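Lys-gingipain catalytic subunit (Porphyromonas gingivalis, PDB 6I9A) is a secreted calcium-binding cysteine endopeptidase that cleaves proteins with a strong preference for lysine at P1 and may act as a virulence factor in periodontal disease. Local coordinates at residues P170-K173 with Y174-Y178; T324-S327 with I328-A331; Y180-H184 with G185-V189; G199-S202 with H203-T206; A335-H338 with A339-G343. All coordinates share one frame; numbering follows the deposited sequence.

In the fold
All five contacts are local and lie in the peptidase family C25 part of the chain. Contacts 1, 3 and 4 follow along the chain: contact 1 is on helix 163-178, contact 3 spans the turn into strand 188-192 and its start, and contact 4 starts helix 202-206. Contacts 1 and 3 touch: Gly175 O and Tyr180 N are 2.9 Å apart, probably hydrogen-bonded. Contacts 2 and 5 share helix 325-342, with centres about 17 Å apart. The side chain of Thr171 in contact 1 is about 7 Å from the bound inhibitor, that of Ala336 in contact 5 about 11 Å. The Tyr201 side chain in contact 4 is about 10 Å from that of His216, the inferred proton donor.

Contact 1 (P170-K173 with Y174-Y178); sequences PTIK and YGMQY. With NA (sodium ion), chain F.
Tyr174 opens the second half of this stretch of helix 163-178, and its N donates to Pro170 O at 3.0 Å. Its CG lies anti to the backbone N (chi1 179°), and the ring leads away from residues 170-173. The phenol OH binds a sodium ion at 2.5 Å. A water is also on the ion, and Val293, Thr308, Ser309 and Asp314 complete the site. One face of the Tyr174 ring carries CD2 of Tyr178 over its centre.

Gly175 N then bonds to Thr171 O at 3.2 Å. Met176 N donates to Ile172 O at 3.0 Å. The Met176 chain bends at its last torsion, and its CE meets Ile172 CG2 at 3.9 Å. These two side chains also pack on Leu155 of strand 152-157, within the beta-alpha-beta unit. Gln177 N closes the series on Lys173 O at 2.9 Å, and its CG lies over the face of the Tyr178 ring.

The chemistry is therefore divided around the helix. An apolar side rests on the sheet, while the tyrosine hydroxyl links the helix through sodium to the end of helix 285-293, the loop with Thr308 and Ser309, and helix 312-317.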
loop_
_atom_site.group_PDB
_atom_site.type_symbol
_atom_site.label_atom_id
_atom_site.label_comp_id
_atom_site.label_asym_id
_atom_site.label_seq_id
_atom_site.Cartn_x
_atom_site.Cartn_y
_atom_site.Cartn_z
ATOM N N PRO A 170 -8.491 -14.988 17.817
ATOM C CA PRO A 170 -9.729 -14.599 17.108
ATOM C C PRO A 170 -9.447 -13.765 15.860
ATOM O O PRO A 170 -10.139 -13.908 14.858
ATOM C CB PRO A 170 -10.547 -13.828 18.181
ATOM C CG PRO A 170 -10.046 -14.425 19.499
ATOM C CD PRO A 170 -8.595 -14.742 19.283
ATOM N N THR A 171 -8.422 -12.876 15.917
ATOM C CA THR A 171 -8.084 -12.058 14.728
ATOM C C THR A 171 -7.703 -12.959 13.550
ATOM O O THR A 171 -8.284 -12.849 12.450
ATOM C CB THR A 171 -6.913 -11.143 15.041
ATOM O OG1 THR A 171 -7.271 -10.195 16.064
ATOM C CG2 THR A 171 -6.480 -10.351 13.798
ATOM N N ILE A 172 -6.717 -13.847 13.773
ATOM C CA ILE A 172 -6.221 -14.662 12.648
ATOM C C ILE A 172 -7.294 -15.653 12.205
ATOM O O ILE A 172 -7.459 -15.885 10.996
ATOM C CB ILE A 172 -4.912 -15.364 13.100
ATOM C CG1 ILE A 172 -3.806 -14.351 13.432
ATOM C CG2 ILE A 172 -4.446 -16.400 12.045
ATOM C CD1 ILE A 172 -3.475 -13.351 12.393
ATOM N N LYS A 173 -8.068 -16.208 13.142
ATOM C CA LYS A 173 -9.145 -17.133 12.782
ATOM C C LYS A 173 -10.198 -16.452 11.929
ATOM O O LYS A 173 -10.768 -17.084 11.031
ATOM C CB LYS A 173 -9.757 -17.786 14.016
ATOM C CG LYS A 173 -8.803 -18.769 14.706
ATOM C CD LYS A 173 -9.415 -19.313 16.017
ATOM C CE LYS A 173 -8.561 -20.444 16.573
ATOM N NZ LYS A 173 -9.173 -20.991 17.813
ATOM N N TYR A 174 -10.533 -15.187 12.204
ATOM C CA TYR A 174 -11.506 -14.453 11.378
ATOM C C TYR A 174 -10.960 -14.314 9.950
ATOM O O TYR A 174 -11.648 -14.614 8.989
ATOM C CB TYR A 174 -11.727 -13.052 12.017
ATOM C CG TYR A 174 -12.701 -12.187 11.252
ATOM C CD1 TYR A 174 -14.053 -12.124 11.616
ATOM C CD2 TYR A 174 -12.277 -11.420 10.171
ATOM C CE1 TYR A 174 -14.939 -11.285 10.953
ATOM C CE2 TYR A 174 -13.165 -10.588 9.479
ATOM C CZ TYR A 174 -14.487 -10.537 9.874
ATOM O OH TYR A 174 -15.396 -9.730 9.250
ATOM N N GLY A 175 -9.696 -13.893 9.830
ATOM C CA GLY A 175 -9.068 -13.804 8.510
ATOM C C GLY A 175 -9.132 -15.112 7.721
ATOM O O GLY A 175 -9.457 -15.120 6.516
ATOM N N MET A 176 -8.799 -16.199 8.374
ATOM C CA MET A 176 -8.841 -17.512 7.727
ATOM C C MET A 176 -10.243 -17.995 7.404
ATOM O O MET A 176 -10.467 -18.592 6.350
ATOM C CB MET A 176 -8.118 -18.573 8.592
ATOM C CG MET A 176 -6.645 -18.281 8.762
ATOM S SD MET A 176 -5.734 -19.579 9.571
ATOM C CE MET A 176 -6.498 -19.629 11.091
ATOM N N GLN A 177 -11.210 -17.742 8.286
ATOM C CA GLN A 177 -12.559 -18.200 8.046
ATOM C C GLN A 177 -13.083 -17.565 6.795
ATOM O O GLN A 177 -13.718 -18.232 5.975
ATOM C CB GLN A 177 -13.469 -17.838 9.236
ATOM C CG GLN A 177 -14.918 -18.139 8.928
ATOM C CD GLN A 177 -15.822 -18.037 10.100
ATOM O OE1 GLN A 177 -15.386 -17.836 11.237
ATOM N NE2 GLN A 177 -17.100 -18.249 9.840
ATOM N N TYR A 178 -12.943 -16.218 6.680
ATOM C CA TYR A 178 -13.627 -15.538 5.608
ATOM C C TYR A 178 -12.817 -15.353 4.343
ATOM O O TYR A 178 -13.465 -15.230 3.285
ATOM C CB TYR A 178 -14.106 -14.166 6.138
ATOM C CG TYR A 178 -15.218 -14.364 7.149
ATOM C CD1 TYR A 178 -16.458 -14.875 6.758
ATOM C CD2 TYR A 178 -15.007 -14.142 8.521
ATOM C CE1 TYR A 178 -17.447 -15.150 7.688
ATOM C CE2 TYR A 178 -16.023 -14.354 9.448
ATOM C CZ TYR A 178 -17.236 -14.869 9.022
ATOM O OH TYR A 178 -18.246 -15.013 9.948
HETATM NA NA NA F . -15.848 -7.395 10.052
HETATM O O HOH W 1 -17.963 -7.349 8.827
#

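Contact 2 (T324-S327 with I328-A331); sequences TVNS and IMWA
Ile328 meets Thr324 and Val325 one turn back, at the N-terminal start of helix 325-342. Its CB lies 3.5 Å from Val325 O. CG1 turns back to Thr324 O, also at 3.5 Å, because it sits beside the backbone N (chi1 -62°). The tip, CD1, stays near the same oxygen at 4.0 Å. The aliphatic branch thus runs along the first carbonyls of the helix.

Thr324 is the N-cap. Its OG1 accepts from Ser327 N at 3.0 Å, a capping bond. Thr324 O is gripped twice, by Ser327 OG at 2.7 Å and by Ile328 N at 3.3 Å. Ser327 OG stands between its own backbone N and carbonyl carbon (chi1 74°), which brings it back to the cap residue. Further on, Trp330 N donates to Asn326 O, and Ala331 N donates to Ser327 O at 2.9 Å.

Asn326 and Met329 lie side by side and point the same way, with ND2 of Asn326 4.0 Å from CE of Met329. Asn326 ND2 donates to Thr118 O of strand 117-121, and the side chain packs on Tyr117 and Phe119 of the same strand. The Trp330 indole leaves the helix, gives its NE1 hydrogen to His6 O, and makes edge-to-face pairs with Trp354 and Tyr117.

Polar side-chain atoms at this helix start thus find partners in two ways. Thr324 OG1 and Ser327 OG serve the first turn, while Asn326 ND2 and Trp330 NE1 find acceptors in other parts of the chain.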
loop_
_atom_site.group_PDB
_atom_site.type_symbol
_atom_site.label_atom_id
_atom_site.label_comp_id
_atom_site.label_asym_id
_atom_site.label_seq_id
_atom_site.Cartn_x
_atom_site.Cartn_y
_atom_site.Cartn_z
ATOM N N THR A 324 -5.739 -1.093 -2.811
ATOM C CA THR A 324 -4.330 -0.710 -2.687
ATOM C C THR A 324 -3.791 -1.090 -1.320
ATOM O O THR A 324 -4.545 -1.259 -0.359
ATOM C CB THR A 324 -4.160 0.769 -2.948
ATOM O OG1 THR A 324 -4.859 1.519 -1.941
ATOM C CG2 THR A 324 -4.532 1.161 -4.362
ATOM N N VAL A 325 -2.488 -1.063 -1.196
ATOM C CA VAL A 325 -1.824 -1.234 0.115
ATOM C C VAL A 325 -2.287 -0.119 1.069
ATOM O O VAL A 325 -2.702 -0.379 2.204
ATOM C CB VAL A 325 -0.287 -1.199 -0.042
ATOM C CG1 VAL A 325 0.378 -1.117 1.338
ATOM C CG2 VAL A 325 0.210 -2.448 -0.782
ATOM N N ASN A 326 -2.249 1.154 0.606
ATOM C CA ASN A 326 -2.687 2.224 1.515
ATOM C C ASN A 326 -4.107 1.984 1.967
ATOM O O ASN A 326 -4.427 2.283 3.131
ATOM C CB ASN A 326 -2.614 3.601 0.837
ATOM C CG ASN A 326 -1.341 4.323 1.205
ATOM O OD1 ASN A 326 -0.340 4.300 0.472
ATOM N ND2 ASN A 326 -1.342 4.995 2.360
ATOM N N SER A 327 -5.007 1.506 1.097
ATOM C CA SER A 327 -6.401 1.344 1.489
ATOM C C SER A 327 -6.569 0.289 2.579
ATOM O O SER A 327 -7.554 0.347 3.318
ATOM C CB SER A 327 -7.283 1.044 0.280
ATOM O OG SER A 327 -7.095 -0.282 -0.189
ATOM N N ILE A 328 -5.685 -0.700 2.667
ATOM C CA ILE A 328 -5.787 -1.736 3.745
ATOM C C ILE A 328 -5.589 -1.020 5.078
ATOM O O ILE A 328 -6.341 -1.233 6.045
ATOM C CB ILE A 328 -4.769 -2.862 3.528
ATOM C CG1 ILE A 328 -5.049 -3.585 2.200
ATOM C CG2 ILE A 328 -4.770 -3.818 4.702
ATOM C CD1 ILE A 328 -3.978 -4.590 1.824
ATOM N N MET A 329 -4.541 -0.161 5.151
ATOM C CA MET A 329 -4.265 0.600 6.383
ATOM C C MET A 329 -5.414 1.559 6.711
ATOM O O MET A 329 -5.820 1.677 7.856
ATOM C CB MET A 329 -2.941 1.344 6.204
ATOM C CG MET A 329 -2.531 2.141 7.441
ATOM S SD MET A 329 -0.931 2.928 7.261
ATOM C CE MET A 329 -1.354 4.412 6.336
ATOM N N TRP A 330 -5.943 2.217 5.673
ATOM C CA TRP A 330 -7.051 3.161 5.812
ATOM C C TRP A 330 -8.245 2.444 6.436
ATOM O O TRP A 330 -8.856 2.934 7.380
ATOM C CB TRP A 330 -7.410 3.671 4.409
ATOM C CG TRP A 330 -8.431 4.763 4.440
ATOM C CD1 TRP A 330 -9.784 4.621 4.410
ATOM C CD2 TRP A 330 -8.165 6.157 4.425
ATOM N NE1 TRP A 330 -10.384 5.884 4.405
ATOM C CE2 TRP A 330 -9.405 6.830 4.407
ATOM C CE3 TRP A 330 -6.992 6.896 4.442
ATOM C CZ2 TRP A 330 -9.485 8.240 4.400
ATOM C CZ3 TRP A 330 -7.067 8.266 4.433
ATOM C CH2 TRP A 330 -8.297 8.917 4.419
ATOM N N ALA A 331 -8.620 1.275 5.903
ATOM C CA ALA A 331 -9.765 0.507 6.408
ATOM C C ALA A 331 -9.549 0.127 7.876
ATOM O O ALA A 331 -10.488 0.185 8.678
ATOM C CB ALA A 331 -9.958 -0.745 5.546
#

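Contact 3 (Y180-H184 with G185-V189); sequences YNQEH and GYTDV
Residues 180-187 connect helix 163-178 to strand 188-192 of a beta-alpha-beta unit, with a short 3-10 segment at 182-184 and a positive phi at Gly185 that suits glycine; 188 and 189 are the first residues of the strand. Gly185 N donates to Gln182 O at 2.9 Å, from well above the carbonyl plane. Tyr186 N donates to Asn181 O at 3.1 Å. The same oxygen also takes His184 N, and the two donors come from opposite faces of its plane.

The side chain of Asn181 works inside the turn. His184 ND1 donates to Asn181 OD1 at 2.9 Å, with the oxygen close to the imidazole plane. Asn181 ND2 bonds back to Met176 O at the end of the helix, so the amide links helix and turn.

Tyr180 and Tyr186 lie side by side and point the same way. Their rings are inclined at 56°, with centroids 5.5 Å apart. Tyr180 CD1 lies over one face of the Tyr186 ring, toward the rim, while Asn181 O sits at that ring's edge, in plane. Both tyrosines also touch Val153 of strand 152-157, and Tyr180 meets Phe317 edge-to-face.

Gln182 bends at its second torsion (chi2 58°), which carries its amide back over the turn. OE1 of Gln182 comes to 3.6 Å from Thr187 CA. Farther on, Val189 CG2 packs 3.4 Å from Tyr180 O.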
loop_
_atom_site.group_PDB
_atom_site.type_symbol
_atom_site.label_atom_id
_atom_site.label_comp_id
_atom_site.label_asym_id
_atom_site.label_seq_id
_atom_site.Cartn_x
_atom_site.Cartn_y
_atom_site.Cartn_z
ATOM N N TYR A 180 -8.605 -15.868 3.886
ATOM C CA TYR A 180 -7.345 -16.586 3.632
ATOM C C TYR A 180 -7.591 -18.074 3.730
ATOM O O TYR A 180 -7.366 -18.715 4.761
ATOM C CB TYR A 180 -6.265 -16.096 4.617
ATOM C CG TYR A 180 -5.954 -14.628 4.413
ATOM C CD1 TYR A 180 -5.270 -14.195 3.279
ATOM C CD2 TYR A 180 -6.303 -13.679 5.372
ATOM C CE1 TYR A 180 -5.007 -12.838 3.062
ATOM C CE2 TYR A 180 -6.033 -12.322 5.171
ATOM C CZ TYR A 180 -5.396 -11.906 4.018
ATOM O OH TYR A 180 -5.158 -10.565 3.770
ATOM N N ASN A 181 -8.147 -18.587 2.627
ATOM C CA ASN A 181 -8.581 -19.977 2.593
ATOM C C ASN A 181 -8.639 -20.505 1.158
ATOM O O ASN A 181 -8.497 -19.740 0.196
ATOM C CB ASN A 181 -9.939 -20.127 3.334
ATOM C CG ASN A 181 -11.034 -19.310 2.723
ATOM O OD1 ASN A 181 -11.216 -19.229 1.503
ATOM N ND2 ASN A 181 -11.803 -18.643 3.578
ATOM N N GLN A 182 -8.853 -21.813 1.038
ATOM C CA GLN A 182 -8.823 -22.450 -0.279
ATOM C C GLN A 182 -9.953 -21.955 -1.174
ATOM O O GLN A 182 -9.767 -21.861 -2.402
ATOM C CB GLN A 182 -8.868 -23.976 -0.154
ATOM C CG GLN A 182 -8.756 -24.707 -1.523
ATOM C CD GLN A 182 -7.483 -24.374 -2.328
ATOM O OE1 GLN A 182 -6.424 -25.013 -2.148
ATOM N NE2 GLN A 182 -7.554 -23.399 -3.271
ATOM N N GLU A 183 -11.086 -21.567 -0.587
ATOM C CA GLU A 183 -12.241 -21.095 -1.366
ATOM C C GLU A 183 -11.936 -19.770 -2.047
ATOM O O GLU A 183 -12.583 -19.427 -3.049
ATOM C CB GLU A 183 -13.487 -20.971 -0.449
ATOM C CG GLU A 183 -13.954 -22.335 0.079
ATOM C CD GLU A 183 -13.191 -23.014 1.230
ATOM O OE1 GLU A 183 -12.199 -22.467 1.783
ATOM O OE2 GLU A 183 -13.639 -24.116 1.615
ATOM N N HIS A 184 -10.906 -19.029 -1.571
ATOM C CA HIS A 184 -10.449 -17.785 -2.204
ATOM C C HIS A 184 -9.180 -17.993 -3.011
ATOM O O HIS A 184 -8.597 -17.033 -3.501
ATOM C CB HIS A 184 -10.236 -16.683 -1.149
ATOM C CG HIS A 184 -11.541 -16.160 -0.620
ATOM N ND1 HIS A 184 -12.301 -16.903 0.254
ATOM C CD2 HIS A 184 -12.207 -15.014 -0.916
ATOM C CE1 HIS A 184 -13.403 -16.176 0.489
ATOM N NE2 HIS A 184 -13.374 -15.040 -0.174
ATOM N N GLY A 185 -8.778 -19.248 -3.201
ATOM C CA GLY A 185 -7.615 -19.586 -4.022
ATOM C C GLY A 185 -6.305 -19.777 -3.305
ATOM O O GLY A 185 -5.307 -20.029 -3.980
ATOM N N TYR A 186 -6.267 -19.688 -1.986
ATOM C CA TYR A 186 -5.018 -19.876 -1.257
ATOM C C TYR A 186 -4.783 -21.341 -0.994
ATOM O O TYR A 186 -5.601 -21.990 -0.311
ATOM C CB TYR A 186 -5.019 -19.092 0.069
ATOM C CG TYR A 186 -5.013 -17.604 -0.192
ATOM C CD1 TYR A 186 -3.822 -16.927 -0.442
ATOM C CD2 TYR A 186 -6.182 -16.854 -0.106
ATOM C CE1 TYR A 186 -3.803 -15.545 -0.670
ATOM C CE2 TYR A 186 -6.168 -15.476 -0.310
ATOM C CZ TYR A 186 -4.969 -14.823 -0.548
ATOM O OH TYR A 186 -4.978 -13.453 -0.723
ATOM N N THR A 187 -3.707 -21.866 -1.565
ATOM C CA THR A 187 -3.357 -23.277 -1.427
ATOM C C THR A 187 -2.631 -23.574 -0.131
ATOM O O THR A 187 -2.617 -24.728 0.303
ATOM C CB THR A 187 -2.434 -23.700 -2.607
ATOM O OG1 THR A 187 -1.250 -22.901 -2.595
ATOM C CG2 THR A 187 -3.139 -23.551 -3.964
ATOM N N ASP A 188 -1.965 -22.573 0.461
ATOM C CA ASP A 188 -1.158 -22.767 1.663
ATOM C C ASP A 188 -1.334 -21.576 2.575
ATOM O O ASP A 188 -0.871 -20.469 2.265
ATOM C CB ASP A 188 0.312 -22.936 1.286
ATOM C CG ASP A 188 0.553 -24.123 0.376
ATOM O OD1 ASP A 188 0.478 -23.959 -0.856
ATOM O OD2 ASP A 188 0.725 -25.247 0.895
ATOM N N VAL A 189 -2.046 -21.779 3.661
ATOM C CA VAL A 189 -2.326 -20.746 4.634
ATOM C C VAL A 189 -1.527 -21.140 5.864
ATOM O O VAL A 189 -2.004 -21.878 6.742
ATOM C CB VAL A 189 -3.821 -20.569 4.864
ATOM C CG1 VAL A 189 -4.065 -19.496 5.924
ATOM C CG2 VAL A 189 -4.535 -20.208 3.562
#

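Contact 4 (G199-S202 with H203-T206); sequences GCYS and HLNT
Tyr201 and Leu204 both set CG beside the backbone N (chi1 -63° and -64°), and their side chains run next to each other, pointing the same way. CD1 of Tyr201 and CD1 of Leu204 meet at 4.0 Å. Cys200 SG lies over the centre of one face of the Tyr201 ring.

The backbone turns sharply here. Gly199 to Ser202 is a type I beta turn, closed by Ser202 N on Gly199 O at 3.1 Å. Leu204 N then donates to Tyr201 O at 3.0 Å. Ser202 O accepts twice, from Asn205 N at 2.9 Å and from Thr206 N at 3.2 Å.

His203 lies back along the turn, with its CD2 3.2 Å from Cys200 O. Its NE2 is hydrogen-bonded to Tyr192 OH and its ring stacks on Tyr190, which holds the imidazole against strand 188-192. Tyr201 OH bonds to Pro225 O, and Asn205 OD1 accepts from Thr236 N. In one serine conformer a water 3.0 Å from Ser202 OG also accepts weakly from Asn205 ND2; this bridge is doubtful, because Ser202 is deposited in two conformers.

Leu204 and His203 touch Leu154, while Cys200 and Tyr201 touch Ile156 of the same strand 152-157. The arrangement is a beta turn running directly into a short helix, which packs on the mixed sheet of the catalytic domain just before strand 210-214.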
loop_
_atom_site.group_PDB
_atom_site.type_symbol
_atom_site.label_atom_id
_atom_site.label_comp_id
_atom_site.label_asym_id
_atom_site.label_seq_id
_atom_site.Cartn_x
_atom_site.Cartn_y
_atom_site.Cartn_z
ATOM N N GLY A 199 9.777 -22.661 13.411
ATOM C CA GLY A 199 9.804 -22.724 11.956
ATOM C C GLY A 199 8.834 -21.795 11.251
ATOM O O GLY A 199 8.776 -21.797 10.018
ATOM N N CYS A 200 8.123 -20.946 11.987
ATOM C CA CYS A 200 7.082 -20.128 11.344
ATOM C C CYS A 200 7.617 -19.153 10.300
ATOM O O CYS A 200 6.877 -18.823 9.386
ATOM C CB CYS A 200 6.241 -19.385 12.377
ATOM S SG CYS A 200 7.167 -18.202 13.397
ATOM N N TYR A 201 8.856 -18.680 10.415
ATOM C CA TYR A 201 9.363 -17.706 9.434
ATOM C C TYR A 201 10.056 -18.369 8.235
ATOM O O TYR A 201 10.402 -17.664 7.294
ATOM C CB TYR A 201 10.265 -16.675 10.108
ATOM C CG TYR A 201 9.480 -15.861 11.138
ATOM C CD1 TYR A 201 8.358 -15.114 10.760
ATOM C CD2 TYR A 201 9.877 -15.821 12.478
ATOM C CE1 TYR A 201 7.664 -14.339 11.673
ATOM C CE2 TYR A 201 9.172 -15.064 13.406
ATOM C CZ TYR A 201 8.068 -14.326 12.992
ATOM O OH TYR A 201 7.360 -13.550 13.881
ATOM N N SER A 202 10.156 -19.701 8.223
ATOM C CA SER A 202 10.695 -20.384 7.035
ATOM C C SER A 202 9.897 -20.047 5.797
ATOM O O SER A 202 10.429 -19.964 4.674
ATOM C CB SER A 202 10.636 -21.897 7.247
ATOM O OG SER A 202 11.666 -22.257 8.142
ATOM N N HIS A 203 8.585 -19.846 5.989
ATOM C CA HIS A 203 7.663 -19.599 4.876
ATOM C C HIS A 203 7.942 -18.255 4.189
ATOM O O HIS A 203 7.614 -18.104 3.008
ATOM C CB HIS A 203 6.214 -19.671 5.380
ATOM C CG HIS A 203 5.961 -20.912 6.188
ATOM N ND1 HIS A 203 6.087 -22.175 5.655
ATOM C CD2 HIS A 203 5.597 -21.028 7.484
ATOM C CE1 HIS A 203 5.800 -23.013 6.642
ATOM N NE2 HIS A 203 5.504 -22.365 7.762
ATOM N N LEU A 204 8.599 -17.316 4.888
ATOM C CA LEU A 204 8.975 -16.079 4.207
ATOM C C LEU A 204 10.030 -16.323 3.153
ATOM O O LEU A 204 10.069 -15.615 2.151
ATOM C CB LEU A 204 9.553 -15.083 5.222
ATOM C CG LEU A 204 8.588 -14.593 6.329
ATOM C CD1 LEU A 204 9.319 -13.601 7.200
ATOM C CD2 LEU A 204 7.319 -13.948 5.733
ATOM N N ASN A 205 10.845 -17.368 3.341
ATOM C CA ASN A 205 11.869 -17.729 2.371
ATOM C C ASN A 205 11.289 -18.495 1.209
ATOM O O ASN A 205 11.632 -18.227 0.049
ATOM C CB ASN A 205 12.925 -18.597 3.046
ATOM C CG ASN A 205 13.762 -17.863 4.019
ATOM O OD1 ASN A 205 14.163 -16.714 3.788
ATOM N ND2 ASN A 205 14.041 -18.503 5.139
ATOM N N THR A 206 10.421 -19.479 1.484
ATOM C CA THR A 206 9.924 -20.341 0.415
ATOM C C THR A 206 8.901 -19.630 -0.449
ATOM O O THR A 206 8.791 -19.952 -1.642
ATOM C CB THR A 206 9.366 -21.656 0.963
ATOM O OG1 THR A 206 8.310 -21.340 1.862
ATOM C CG2 THR A 206 10.429 -22.494 1.678
HETATM O O HOH W 2 14.059 -20.843 7.057
#

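Contact 5 (A335-H338 with A339-G343); sequences AATH and AGNIG
Ala335 starts this last part of helix 325-342, and its O accepts from Ala339 N at 2.9 Å. Ala339 CB packs against two carbonyl oxygens, at 3.5 Å from Ala335 O and 3.6 Å from Ala336 O.

Thr337 O takes Asn341 N at 3.1 Å. The side chains of these two residues lie alongside each other, and Thr337 CG2 is the branch that faces Asn341 ND2. Thr337 OG1 turns the other way, bonding to Asn333 O in the preceding turn and to Trp354 NE1.

His338 is the main side chain of the contact. Its O accepts from Ile342 N at 3.0 Å. Its CG lies anti to the backbone N (chi1 -172°), which brings one ring face against Ile342 CG2. Ile342 CG2 forms a CH-pi contact, 3.8 Å from the His338 ring centroid and 23° off the normal. Ile342 CG2 comes closest to His338 CE1, at 3.5 Å. A water at 2.7 Å from His338 ND1 lies in the ring plane and also accepts from Asn341 ND2, so it bridges the two side chains.

The helix ends in a Schellman motif, with Gly343 at positive phi and its N bonded to Gly340 O. Around it, helix 2-5 meets Ala335, Thr337, His338 and Asn341 through Tyr3 and Val2. Helix 285-293 meets Ala336 and Ala339 through Glu287 and Tyr290.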
loop_
_atom_site.group_PDB
_atom_site.type_symbol
_atom_site.label_atom_id
_atom_site.label_comp_id
_atom_site.label_asym_id
_atom_site.label_seq_id
_atom_site.Cartn_x
_atom_site.Cartn_y
_atom_site.Cartn_z
ATOM N N ALA A 335 -11.931 1.290 11.022
ATOM C CA ALA A 335 -12.576 0.397 11.986
ATOM C C ALA A 335 -12.240 0.824 13.422
ATOM O O ALA A 335 -13.137 0.800 14.290
ATOM C CB ALA A 335 -12.118 -1.041 11.728
ATOM N N ALA A 336 -10.975 1.187 13.692
ATOM C CA ALA A 336 -10.636 1.633 15.034
ATOM C C ALA A 336 -11.413 2.919 15.373
ATOM O O ALA A 336 -11.775 3.148 16.536
ATOM C CB ALA A 336 -9.138 1.879 15.116
ATOM N N THR A 337 -11.657 3.781 14.350
ATOM C CA THR A 337 -12.397 5.011 14.581
ATOM C C THR A 337 -13.859 4.674 14.832
ATOM O O THR A 337 -14.498 5.244 15.759
ATOM C CB THR A 337 -12.252 5.925 13.341
ATOM O OG1 THR A 337 -10.848 6.166 13.104
ATOM C CG2 THR A 337 -12.896 7.275 13.575
ATOM N N HIS A 338 -14.446 3.801 14.020
ATOM C CA HIS A 338 -15.839 3.428 14.170
ATOM C C HIS A 338 -16.090 2.833 15.542
ATOM O O HIS A 338 -17.138 3.102 16.165
ATOM C CB HIS A 338 -16.240 2.421 13.058
ATOM C CG HIS A 338 -17.680 2.127 13.007
ATOM N ND1 HIS A 338 -18.597 3.115 12.747
ATOM C CD2 HIS A 338 -18.320 0.945 13.144
ATOM C CE1 HIS A 338 -19.779 2.506 12.713
ATOM N NE2 HIS A 338 -19.644 1.188 12.942
ATOM N N ALA A 339 -15.158 2.013 16.059
ATOM C CA ALA A 339 -15.298 1.414 17.392
ATOM C C ALA A 339 -15.528 2.491 18.447
ATOM O O ALA A 339 -16.390 2.364 19.312
ATOM C CB ALA A 339 -14.052 0.589 17.692
ATOM N N GLY A 340 -14.745 3.588 18.364
ATOM C CA GLY A 340 -14.945 4.703 19.294
ATOM C C GLY A 340 -16.311 5.351 19.098
ATOM O O GLY A 340 -17.012 5.691 20.059
ATOM N N ASN A 341 -16.717 5.530 17.843
ATOM C CA ASN A 341 -17.987 6.199 17.546
ATOM C C ASN A 341 -19.196 5.441 18.025
ATOM O O ASN A 341 -20.223 6.052 18.336
ATOM C CB ASN A 341 -18.147 6.413 16.042
ATOM C CG ASN A 341 -17.222 7.445 15.488
ATOM O OD1 ASN A 341 -16.626 8.234 16.235
ATOM N ND2 ASN A 341 -16.990 7.436 14.177
ATOM N N ILE A 342 -19.087 4.125 18.132
ATOM C CA ILE A 342 -20.249 3.302 18.512
ATOM C C ILE A 342 -20.166 2.904 20.000
ATOM O O ILE A 342 -21.089 2.236 20.472
ATOM C CB ILE A 342 -20.477 2.082 17.581
ATOM C CG1 ILE A 342 -19.374 1.039 17.755
ATOM C CG2 ILE A 342 -20.638 2.563 16.139
ATOM C CD1 ILE A 342 -19.609 -0.244 16.878
ATOM N N GLY A 343 -19.118 3.321 20.692
ATOM C CA GLY A 343 -19.037 3.085 22.141
ATOM C C GLY A 343 -18.383 1.790 22.548
ATOM O O GLY A 343 -18.523 1.372 23.691
HETATM O O HOH W 3 -18.830 5.811 12.566
#